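Local coordinates for protein endoglucanase (Clostridium thermocellum, PDB 2YIK) that probably hydrolyses internal beta-1,4-glucosidic bonds of cellulose, as a family 9 glycoside hydrolase, at residues 275-281 and 319-323. Residue numbers count along the deposited sequence, not the author numbering.
With CA (calcium ion), chain C.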
loop_
_atom_site.group_PDB
_atom_site.type_symbol
_atom_site.label_atom_id
_atom_site.label_comp_id
_atom_site.label_asym_id
_atom_site.label_seq_id
_atom_site.Cartn_x
_atom_site.Cartn_y
_atom_site.Cartn_z
ATOM N N SER A 275 12.676 0.432 8.334
ATOM C CA SER A 275 12.959 0.175 6.921
ATOM C C SER A 275 14.293 -0.512 6.657
ATOM O O SER A 275 15.338 -0.029 7.084
ATOM C CB SER A 275 12.904 1.498 6.145
ATOM O OG SER A 275 13.130 1.301 4.762
ATOM N N SER A 276 14.252 -1.629 5.935
ATOM C CA SER A 276 15.465 -2.379 5.609
ATOM C C SER A 276 16.308 -1.701 4.534
ATOM O O SER A 276 17.518 -1.566 4.688
ATOM C CB SER A 276 15.111 -3.787 5.141
ATOM O OG SER A 276 14.419 -4.479 6.160
ATOM N N LYS A 277 15.683 -1.284 3.438
ATOM C CA LYS A 277 16.445 -0.638 2.376
ATOM C C LYS A 277 15.635 0.273 1.473
ATOM O O LYS A 277 14.413 0.300 1.523
ATOM C CB LYS A 277 17.149 -1.678 1.511
ATOM C CG LYS A 277 16.207 -2.525 0.692
ATOM C CD LYS A 277 15.529 -3.570 1.568
ATOM C CE LYS A 277 14.138 -3.961 1.047
ATOM N NZ LYS A 277 14.106 -5.293 0.354
ATOM N N TRP A 278 16.345 1.007 0.625
ATOM C CA TRP A 278 15.722 1.937 -0.297
ATOM C C TRP A 278 15.780 1.472 -1.748
ATOM O O TRP A 278 14.995 1.932 -2.574
ATOM C CB TRP A 278 16.404 3.304 -0.198
ATOM C CG TRP A 278 17.876 3.271 -0.545
ATOM C CD1 TRP A 278 18.924 3.149 0.328
ATOM C CD2 TRP A 278 18.455 3.355 -1.858
ATOM N NE1 TRP A 278 20.115 3.163 -0.357
ATOM C CE2 TRP A 278 19.862 3.295 -1.691
ATOM C CE3 TRP A 278 17.926 3.496 -3.147
ATOM C CZ2 TRP A 278 20.746 3.346 -2.782
ATOM C CZ3 TRP A 278 18.816 3.550 -4.235
ATOM C CH2 TRP A 278 20.209 3.484 -4.036
ATOM N N GLN A 279 16.698 0.561 -2.058
ATOM C CA GLN A 279 16.855 0.105 -3.435
ATOM C C GLN A 279 15.627 -0.519 -4.091
ATOM O O GLN A 279 15.403 -0.316 -5.284
ATOM C CB GLN A 279 18.060 -0.838 -3.560
ATOM C CG GLN A 279 19.393 -0.133 -3.325
ATOM C CD GLN A 279 19.852 -0.193 -1.881
ATOM O OE1 GLN A 279 19.045 -0.229 -0.952
ATOM N NE2 GLN A 279 21.165 -0.194 -1.686
ATOM N N ASP A 280 14.828 -1.266 -3.336
ATOM C CA ASP A 280 13.633 -1.870 -3.917
ATOM C C ASP A 280 12.588 -0.797 -4.238
ATOM O O ASP A 280 11.988 -0.824 -5.308
ATOM C CB ASP A 280 13.045 -2.914 -2.973
ATOM C CG ASP A 280 12.779 -2.360 -1.605
ATOM O OD1 ASP A 280 13.681 -1.689 -1.066
ATOM O OD2 ASP A 280 11.681 -2.608 -1.064
ATOM N N ASP A 281 12.368 0.145 -3.320
ATOM C CA ASP A 281 11.396 1.215 -3.559
ATOM C C ASP A 281 11.852 2.084 -4.736
ATOM O O ASP A 281 11.039 2.529 -5.550
ATOM C CB ASP A 281 11.260 2.117 -2.334
ATOM C CG ASP A 281 10.970 1.345 -1.059
ATOM O OD1 ASP A 281 9.853 0.815 -0.899
ATOM O OD2 ASP A 281 11.881 1.288 -0.217
ATOM N N ASN A 319 7.827 -3.389 3.590
ATOM C CA ASN A 319 9.272 -3.361 3.811
ATOM C C ASN A 319 10.089 -4.060 2.717
ATOM O O ASN A 319 11.303 -4.226 2.845
ATOM C CB ASN A 319 9.592 -3.965 5.187
ATOM C CG ASN A 319 10.986 -3.610 5.674
ATOM O OD1 ASN A 319 11.465 -2.492 5.463
ATOM N ND2 ASN A 319 11.637 -4.555 6.346
ATOM N N ASP A 320 9.424 -4.464 1.640
ATOM C CA ASP A 320 10.117 -5.123 0.535
ATOM C C ASP A 320 9.232 -5.229 -0.699
ATOM O O ASP A 320 8.347 -6.076 -0.772
ATOM C CB ASP A 320 10.567 -6.526 0.936
ATOM C CG ASP A 320 11.480 -7.159 -0.101
ATOM O OD1 ASP A 320 11.287 -6.915 -1.313
ATOM O OD2 ASP A 320 12.387 -7.909 0.297
ATOM N N VAL A 321 9.486 -4.373 -1.678
ATOM C CA VAL A 321 8.698 -4.378 -2.896
ATOM C C VAL A 321 9.474 -4.916 -4.101
ATOM O O VAL A 321 9.168 -4.588 -5.247
ATOM C CB VAL A 321 8.150 -2.956 -3.196
ATOM C CG1 VAL A 321 7.201 -2.529 -2.075
ATOM C CG2 VAL A 321 9.310 -1.950 -3.350
ATOM N N TRP A 322 10.475 -5.754 -3.839
ATOM C CA TRP A 322 11.269 -6.342 -4.919
ATOM C C TRP A 322 10.418 -7.229 -5.842
ATOM O O TRP A 322 10.588 -7.202 -7.057
ATOM C CB TRP A 322 12.427 -7.185 -4.359
ATOM C CG TRP A 322 13.677 -6.414 -3.969
ATOM C CD1 TRP A 322 14.340 -6.487 -2.777
ATOM C CD2 TRP A 322 14.436 -5.510 -4.799
ATOM N NE1 TRP A 322 15.451 -5.674 -2.800
ATOM C CE2 TRP A 322 15.524 -5.047 -4.010
ATOM C CE3 TRP A 322 14.272 -5.006 -6.097
ATOM C CZ2 TRP A 322 16.486 -4.154 -4.518
ATOM C CZ3 TRP A 322 15.229 -4.112 -6.597
ATOM C CH2 TRP A 322 16.306 -3.677 -5.795
ATOM N N SER A 323 9.505 -8.015 -5.275
ATOM C CA SER A 323 8.688 -8.893 -6.101
ATOM C C SER A 323 7.745 -8.103 -6.994
ATOM O O SER A 323 7.522 -8.475 -8.137
ATOM C CB SER A 323 7.909 -9.905 -5.243
ATOM O OG SER A 323 7.133 -9.274 -4.249
HETATM CA CA CA C . 12.338 -0.958 0.997
HETATM O O HOH W 1 12.286 -0.797 3.582
HETATM O O HOH W 2 9.743 -1.002 1.064
#
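A calcium ion can tie two neighbouring segments together although all its protein ligands come from one of them, here 275-281; the other, 319-323, is reached through a bound water and a shared carboxylate. The metal is bound by Lys277 O at 2.5 Å, by both carboxylate oxygens of Asp280 (OD1 2.6 Å, OD2 2.7 Å), by Asp281 OD2 at 2.6 Å and by two waters. One of these waters also donates to Asn319 OD1 (2.7 Å) and to Ser275 OG, which is also hydrogen-bonded to Asp217 of helix 216-233.

The side-chain amide of Asn319 pairs with Ser276 twice, OD1 accepting from Ser276 N (3.0 Å) and ND2 donating to Ser276 OG (2.8 Å), while Asp280 OD2 accepts a hydrogen bond from Val321 N at 2.9 Å.

In the (alpha/alpha)6-barrel catalytic domain characteristic of glycoside hydrolase family 9, the contact joins the loops leading into helices 279-293 and 322-336 and their first turns. Val321 is the N-cap of the latter, and just before it Asp320 forms an Asx turn, OD1 to Trp322 N (2.9 Å).

Among charges, Lys277 NZ forms a salt bridge with Asp320 OD2 at 3.1 Å. Trp322's five-membered ring takes Asp280 CB over its face in a CH-pi interaction, 3.4 Å from the centroid.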